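Flavodoxin (Bacillus cereus, PDB 6FSG) binds flavin mononucleotide and probably passes electrons at low potential to a number of redox enzymes. Local coordinates at residues 44-49 against 73-78; 78-83 against 107-112. One frame throughout, in Å; residues are numbered along the deposited sequence. Where two conformers were deposited one is given.

Contact 1: 44-49 against 73-78. With GLC (alpha-D-glucopyranose), chain D.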
loop_
_atom_site.group_PDB
_atom_site.type_symbol
_atom_site.label_atom_id
_atom_site.label_comp_id
_atom_site.label_asym_id
_atom_site.label_seq_id
_atom_site.Cartn_x
_atom_site.Cartn_y
_atom_site.Cartn_z
ATOM N N SER A 44 -11.253 7.711 -6.638
ATOM C CA SER A 44 -11.826 7.184 -7.872
ATOM C C SER A 44 -10.761 6.695 -8.845
ATOM O O SER A 44 -11.060 5.861 -9.707
ATOM C CB SER A 44 -12.705 8.229 -8.568
ATOM O OG SER A 44 -11.985 9.406 -8.880
ATOM N N ILE A 45 -9.522 7.185 -8.737
ATOM C CA ILE A 45 -8.507 6.745 -9.692
ATOM C C ILE A 45 -8.219 5.254 -9.552
ATOM O O ILE A 45 -7.802 4.606 -10.519
ATOM C CB ILE A 45 -7.215 7.594 -9.677
ATOM C CG1 ILE A 45 -6.359 7.324 -8.442
ATOM C CG2 ILE A 45 -7.561 9.062 -9.825
ATOM C CD1 ILE A 45 -5.063 8.119 -8.443
ATOM N N LEU A 46 -8.447 4.679 -8.364
ATOM C CA LEU A 46 -8.178 3.258 -8.177
ATOM C C LEU A 46 -8.995 2.387 -9.121
ATOM O O LEU A 46 -8.592 1.253 -9.409
ATOM C CB LEU A 46 -8.469 2.822 -6.746
ATOM C CG LEU A 46 -7.642 3.485 -5.651
ATOM C CD1 LEU A 46 -7.947 2.840 -4.328
ATOM C CD2 LEU A 46 -6.140 3.439 -5.922
ATOM N N GLU A 47 -10.137 2.883 -9.600
ATOM C CA GLU A 47 -10.954 2.104 -10.522
ATOM C C GLU A 47 -10.305 1.937 -11.886
ATOM O O GLU A 47 -10.749 1.095 -12.677
ATOM C CB GLU A 47 -12.310 2.788 -10.692
ATOM C CG GLU A 47 -13.154 2.726 -9.446
ATOM C CD GLU A 47 -14.505 3.385 -9.602
ATOM O OE1 GLU A 47 -14.634 4.348 -10.386
ATOM O OE2 GLU A 47 -15.442 2.939 -8.916
ATOM N N GLN A 48 -9.278 2.716 -12.188
ATOM C CA GLN A 48 -8.723 2.762 -13.530
ATOM C C GLN A 48 -7.444 1.964 -13.680
ATOM O O GLN A 48 -6.806 2.036 -14.732
ATOM C CB GLN A 48 -8.526 4.215 -13.932
ATOM C CG GLN A 48 -9.878 4.818 -14.230
ATOM C CD GLN A 48 -9.925 6.298 -14.042
ATOM O OE1 GLN A 48 -10.097 6.789 -12.933
ATOM N NE2 GLN A 48 -9.786 7.028 -15.129
ATOM N N TYR A 49 -7.085 1.170 -12.674
ATOM C CA TYR A 49 -5.845 0.408 -12.659
ATOM C C TYR A 49 -6.119 -1.072 -12.436
ATOM O O TYR A 49 -7.108 -1.449 -11.807
ATOM C CB TYR A 49 -4.929 0.951 -11.566
ATOM C CG TYR A 49 -4.407 2.306 -11.936
ATOM C CD1 TYR A 49 -3.259 2.440 -12.700
ATOM C CD2 TYR A 49 -5.086 3.451 -11.567
ATOM C CE1 TYR A 49 -2.789 3.680 -13.058
ATOM C CE2 TYR A 49 -4.624 4.695 -11.919
ATOM C CZ TYR A 49 -3.476 4.810 -12.670
ATOM O OH TYR A 49 -2.996 6.050 -13.038
ATOM N N ASP A 73 -12.504 7.681 3.312
ATOM C CA ASP A 73 -13.941 7.904 3.190
ATOM C C ASP A 73 -14.400 7.676 1.755
ATOM O O ASP A 73 -15.363 6.942 1.503
ATOM C CB ASP A 73 -14.283 9.325 3.643
ATOM C CG ASP A 73 -14.106 9.530 5.141
ATOM O OD1 ASP A 73 -13.970 8.532 5.884
ATOM O OD2 ASP A 73 -14.117 10.702 5.575
ATOM N N ALA A 74 -13.698 8.281 0.792
ATOM C CA ALA A 74 -14.104 8.215 -0.607
ATOM C C ALA A 74 -14.046 6.798 -1.163
ATOM O O ALA A 74 -14.714 6.512 -2.166
ATOM C CB ALA A 74 -13.249 9.183 -1.433
ATOM N N MET A 75 -13.313 5.894 -0.507
ATOM C CA MET A 75 -13.260 4.516 -0.976
ATOM C C MET A 75 -14.605 3.813 -0.832
ATOM O O MET A 75 -14.834 2.808 -1.508
ATOM C CB MET A 75 -12.165 3.725 -0.248
ATOM C CG MET A 75 -10.726 4.112 -0.603
ATOM S SD MET A 75 -9.498 3.185 0.334
ATOM C CE MET A 75 -9.508 1.607 -0.517
ATOM N N ASP A 76 -15.508 4.318 0.015
ATOM C CA ASP A 76 -16.821 3.687 0.131
ATOM C C ASP A 76 -17.676 3.830 -1.127
ATOM O O ASP A 76 -18.725 3.182 -1.206
ATOM C CB ASP A 76 -17.570 4.203 1.362
ATOM C CG ASP A 76 -16.975 3.676 2.653
ATOM O OD1 ASP A 76 -16.493 2.520 2.656
ATOM O OD2 ASP A 76 -16.971 4.421 3.651
ATOM N N SER A 77 -17.241 4.625 -2.109
ATOM C CA SER A 77 -18.020 4.875 -3.316
ATOM C C SER A 77 -17.400 4.278 -4.577
ATOM O O SER A 77 -17.925 4.502 -5.674
ATOM C CB SER A 77 -18.227 6.380 -3.508
ATOM O OG SER A 77 -18.901 6.941 -2.394
ATOM N N ILE A 78 -16.300 3.535 -4.456
ATOM C CA ILE A 78 -15.602 2.978 -5.615
ATOM C C ILE A 78 -15.808 1.470 -5.714
ATOM O O ILE A 78 -16.023 0.780 -4.711
ATOM C CB ILE A 78 -14.091 3.352 -5.612
ATOM C CG1 ILE A 78 -13.349 2.623 -4.492
ATOM C CG2 ILE A 78 -13.927 4.870 -5.514
ATOM C CD1 ILE A 78 -11.899 2.959 -4.376
HETATM C C1 GLC D . -21.317 -1.238 -3.433
HETATM C C2 GLC D . -21.220 -1.652 -1.971
HETATM C C3 GLC D . -22.282 -0.922 -1.170
HETATM C C4 GLC D . -22.154 0.580 -1.381
HETATM C C5 GLC D . -22.071 0.952 -2.859
HETATM C C6 GLC D . -21.686 2.420 -3.001
HETATM O O1 GLC D . -22.617 -1.540 -3.947
HETATM O O2 GLC D . -21.390 -3.068 -1.839
HETATM O O3 GLC D . -22.111 -1.217 0.219
HETATM O O4 GLC D . -23.294 1.222 -0.797
HETATM O O5 GLC D . -21.083 0.167 -3.524
HETATM O O6 GLC D . -21.173 2.668 -4.316
HETATM O O HOH W 1 -18.185 3.058 -8.590
#
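In I78 the first torsion (chi1 70°) sets CG1 between the backbone N and the carbonyl carbon, while CG2 takes the place anti to the carbonyl carbon; CG2 faces S44, and the CG1 branch runs on to L46. CG2 lies against the backbone of S44, 3.9 Å from S44 CA, where the CA atoms of the two segments are nearest. CD1, at the end of the other branch, meets L46, with 4.0 Å between I78 CD1 and L46 CD1; the two side chains cross obliquely. The same L46 methyl is loosely approached by M75, whose CE stops 4.3 Å from L46 CD1.

In the flavodoxin fold, a parallel five-stranded sheet flanked by helices, this places the 3-10 turn that precedes strand 51-55 against the chain leaving helix 69-74. Towards the sheet, L46 packs on V4 and I6 of strand 2-7, and M75 rests on K108 and L109 of helix 100-111.

E47 holds the outer side. Its chi2 of -179° sets CD anti, and the carboxylate beyond it reaches I78, E47 OE2 being 3.3 Å from I78 CA; nearer its root, E47 CG lies 4.0 Å from I78 CB. The strongest polar partner of OE2 is the backbone N of D79, the next residue along, in a probable hydrogen bond. A water lies within hydrogen-bonding distance of E47 OE2 (2.8 Å) and, at longer range, of S77 O (3.3 Å), and may bridge them. In 73-78, D76 O comes within 3.5 Å of C6 of the bound glucose.

Contact 2: 78-83 against 107-112; sequences IDLTGK and EKLQER. With GLC (alpha-D-glucopyranose), chain D.
L80 and R112 bring the backbones of 78-83 and 107-112 closest, their CA atoms 5.4 Å apart, and L80 N donates to R112 O at 2.9 Å. R112 follows directly on helix 100-111, while 78-83 is irregular until a type II beta turn from L80 to K83 leads towards strand 84-91. Ahead of that turn, D79 OD1 accepts from T81 N, forming an Asx turn, and also from T81 OG1.

The R112 side chain is bent at chi2 (-43°) and chi3 (-55°), folding back towards I78. NE and NH2 then grip one acceptor side-on: R112 NE lies 2.8 Å from I78 O, in the carbonyl plane, and R112 NH2 3.0 Å from the same oxygen but well above that plane. Both bonds lie close to the guanidinium plane. L80 crosses R112 at about a right angle, with L80 CG 4.0 Å from R112 CB, and its CD1 meets L109 CD2 at 3.8 Å. These leucines continue the hydrophobic layer onto I52 and L54 of strand 51-55.

R112 NH2 also donates to the ring oxygen O5 of the glucose, at 2.6 Å. The positive charge of the guanidinium probably polarises I78 C=O. With NE and NH2 sharing that one carbonyl, the rotation of the guanidinium is largely fixed, and the I78 carbonyl probably helps to orient the nitrogen that meets the sugar.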
loop_
_atom_site.group_PDB
_atom_site.type_symbol
_atom_site.label_atom_id
_atom_site.label_comp_id
_atom_site.label_asym_id
_atom_site.label_seq_id
_atom_site.Cartn_x
_atom_site.Cartn_y
_atom_site.Cartn_z
ATOM N N ILE A 78 -16.300 3.535 -4.456
ATOM C CA ILE A 78 -15.602 2.978 -5.615
ATOM C C ILE A 78 -15.808 1.470 -5.714
ATOM O O ILE A 78 -16.023 0.780 -4.711
ATOM C CB ILE A 78 -14.091 3.352 -5.612
ATOM C CG1 ILE A 78 -13.349 2.623 -4.492
ATOM C CG2 ILE A 78 -13.927 4.870 -5.514
ATOM C CD1 ILE A 78 -11.899 2.959 -4.376
ATOM N N ASP A 79 -15.686 0.957 -6.944
ATOM C CA ASP A 79 -15.878 -0.456 -7.272
ATOM C C ASP A 79 -14.533 -1.027 -7.710
ATOM O O ASP A 79 -14.001 -0.647 -8.758
ATOM C CB ASP A 79 -16.934 -0.577 -8.373
ATOM C CG ASP A 79 -17.231 -2.010 -8.773
ATOM O OD1 ASP A 79 -16.519 -2.942 -8.342
ATOM O OD2 ASP A 79 -18.199 -2.187 -9.540
ATOM N N LEU A 80 -13.971 -1.921 -6.890
ATOM C CA LEU A 80 -12.675 -2.525 -7.170
ATOM C C LEU A 80 -12.774 -4.006 -7.512
ATOM O O LEU A 80 -11.763 -4.712 -7.458
ATOM C CB LEU A 80 -11.714 -2.324 -5.994
ATOM C CG LEU A 80 -11.514 -0.876 -5.547
ATOM C CD1 LEU A 80 -10.542 -0.806 -4.388
ATOM C CD2 LEU A 80 -11.024 -0.019 -6.711
ATOM N N THR A 81 -13.969 -4.501 -7.863
ATOM C CA THR A 81 -14.109 -5.921 -8.169
ATOM C C THR A 81 -13.209 -6.285 -9.345
ATOM O O THR A 81 -13.161 -5.577 -10.355
ATOM C CB THR A 81 -15.559 -6.319 -8.487
ATOM O OG1 THR A 81 -16.079 -5.537 -9.573
ATOM C CG2 THR A 81 -16.436 -6.191 -7.239
ATOM N N GLY A 82 -12.493 -7.389 -9.202
ATOM C CA GLY A 82 -11.560 -7.855 -10.196
ATOM C C GLY A 82 -10.121 -7.406 -10.009
ATOM O O GLY A 82 -9.214 -8.063 -10.528
ATOM N N LYS A 83 -9.887 -6.305 -9.296
ATOM C CA LYS A 83 -8.539 -5.773 -9.170
ATOM C C LYS A 83 -7.726 -6.627 -8.200
ATOM O O LYS A 83 -8.279 -7.284 -7.310
ATOM C CB LYS A 83 -8.569 -4.330 -8.656
ATOM C CG LYS A 83 -9.590 -3.419 -9.315
ATOM C CD LYS A 83 -9.283 -3.171 -10.765
ATOM C CE LYS A 83 -10.005 -1.920 -11.245
ATOM N NZ LYS A 83 -9.856 -1.769 -12.708
ATOM N N GLU A 107 -8.776 -4.213 4.953
ATOM C CA GLU A 107 -10.210 -4.411 5.141
ATOM C C GLU A 107 -11.024 -3.606 4.133
ATOM O O GLU A 107 -12.010 -4.107 3.576
ATOM C CB GLU A 107 -10.589 -4.030 6.575
ATOM C CG GLU A 107 -12.061 -4.084 6.922
ATOM C CD GLU A 107 -12.308 -3.533 8.310
ATOM O OE1 GLU A 107 -12.323 -2.294 8.486
ATOM O OE2 GLU A 107 -12.431 -4.344 9.239
ATOM N N LYS A 108 -10.665 -2.340 3.918
ATOM C CA LYS A 108 -11.445 -1.501 3.008
ATOM C C LYS A 108 -11.340 -1.997 1.568
ATOM O O LYS A 108 -12.339 -2.043 0.844
ATOM C CB LYS A 108 -11.013 -0.039 3.144
ATOM C CG LYS A 108 -11.893 0.966 2.382
ATOM C CD LYS A 108 -13.379 0.915 2.780
ATOM C CE LYS A 108 -13.588 1.280 4.249
ATOM N NZ LYS A 108 -15.031 1.302 4.603
ATOM N N LEU A 109 -10.143 -2.403 1.144
ATOM C CA LEU A 109 -9.991 -2.994 -0.183
ATOM C C LEU A 109 -10.878 -4.222 -0.344
ATOM O O LEU A 109 -11.516 -4.397 -1.387
ATOM C CB LEU A 109 -8.529 -3.354 -0.441
ATOM C CG LEU A 109 -7.562 -2.172 -0.615
ATOM C CD1 LEU A 109 -6.127 -2.601 -0.374
ATOM C CD2 LEU A 109 -7.714 -1.555 -1.995
ATOM N N GLN A 110 -10.945 -5.074 0.688
ATOM C CA GLN A 110 -11.810 -6.249 0.636
ATOM C C GLN A 110 -13.263 -5.847 0.461
ATOM O O GLN A 110 -13.996 -6.456 -0.329
ATOM C CB GLN A 110 -11.680 -7.057 1.923
ATOM C CG GLN A 110 -10.313 -7.628 2.204
ATOM C CD GLN A 110 -10.216 -8.177 3.619
ATOM O OE1 GLN A 110 -11.044 -7.860 4.481
ATOM N NE2 GLN A 110 -9.195 -8.996 3.871
ATOM N N GLU A 111 -13.702 -4.832 1.215
ATOM C CA GLU A 111 -15.092 -4.406 1.162
ATOM C C GLU A 111 -15.477 -3.928 -0.226
ATOM O O GLU A 111 -16.634 -4.067 -0.623
ATOM C CB GLU A 111 -15.339 -3.273 2.162
ATOM C CG GLU A 111 -15.362 -3.706 3.609
ATOM C CD GLU A 111 -15.540 -2.556 4.584
ATOM O OE1 GLU A 111 -15.724 -1.399 4.144
ATOM O OE2 GLU A 111 -15.504 -2.824 5.806
ATOM N N ARG A 112 -14.543 -3.333 -0.960
ATOM C CA ARG A 112 -14.847 -2.762 -2.266
ATOM C C ARG A 112 -14.648 -3.766 -3.400
ATOM O O ARG A 112 -14.812 -3.403 -4.573
ATOM C CB ARG A 112 -14.036 -1.485 -2.505
ATOM C CG ARG A 112 -14.146 -0.401 -1.413
ATOM C CD ARG A 112 -15.558 -0.158 -0.891
ATOM N NE ARG A 112 -16.451 0.142 -1.995
ATOM C CZ ARG A 112 -17.765 0.009 -1.946
ATOM N NH1 ARG A 112 -18.345 -0.364 -0.818
ATOM N NH2 ARG A 112 -18.493 0.267 -3.019
HETATM C C1 GLC D . -21.317 -1.238 -3.433
HETATM C C2 GLC D . -21.220 -1.652 -1.971
HETATM C C3 GLC D . -22.282 -0.922 -1.170
HETATM C C4 GLC D . -22.154 0.580 -1.381
HETATM C C5 GLC D . -22.071 0.952 -2.859
HETATM C C6 GLC D . -21.686 2.420 -3.001
HETATM O O1 GLC D . -22.617 -1.540 -3.947
HETATM O O2 GLC D . -21.390 -3.068 -1.839
HETATM O O3 GLC D . -22.111 -1.217 0.219
HETATM O O4 GLC D . -23.294 1.222 -0.797
HETATM O O5 GLC D . -21.083 0.167 -3.524
HETATM O O6 GLC D . -21.173 2.668 -4.316
HETATM O O HOH W 2 -17.704 -2.900 -5.165
#

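Following the chain from the N terminus, contact 1 comes first: 44-49 leads towards strand 51-55, and the segment 73-78, which holds the last turn of helix 69-74 and the chain leaving it, comes back against 44-49, closing a loop that contains that strand. Contact 2 opens at I78, the residue both share, and closes when helix 100-111 ends, with strand 84-91 and the first part of helix 100-111 inside its loop. The loops are thus in series, neither nested nor crossing, and their centres lie 8 Å apart. Between them, a salt bridge joins D76 to K108. Together they tie the connection before strand 51-55 to the ends of helices 69-74 and 100-111, and both touch the glucose.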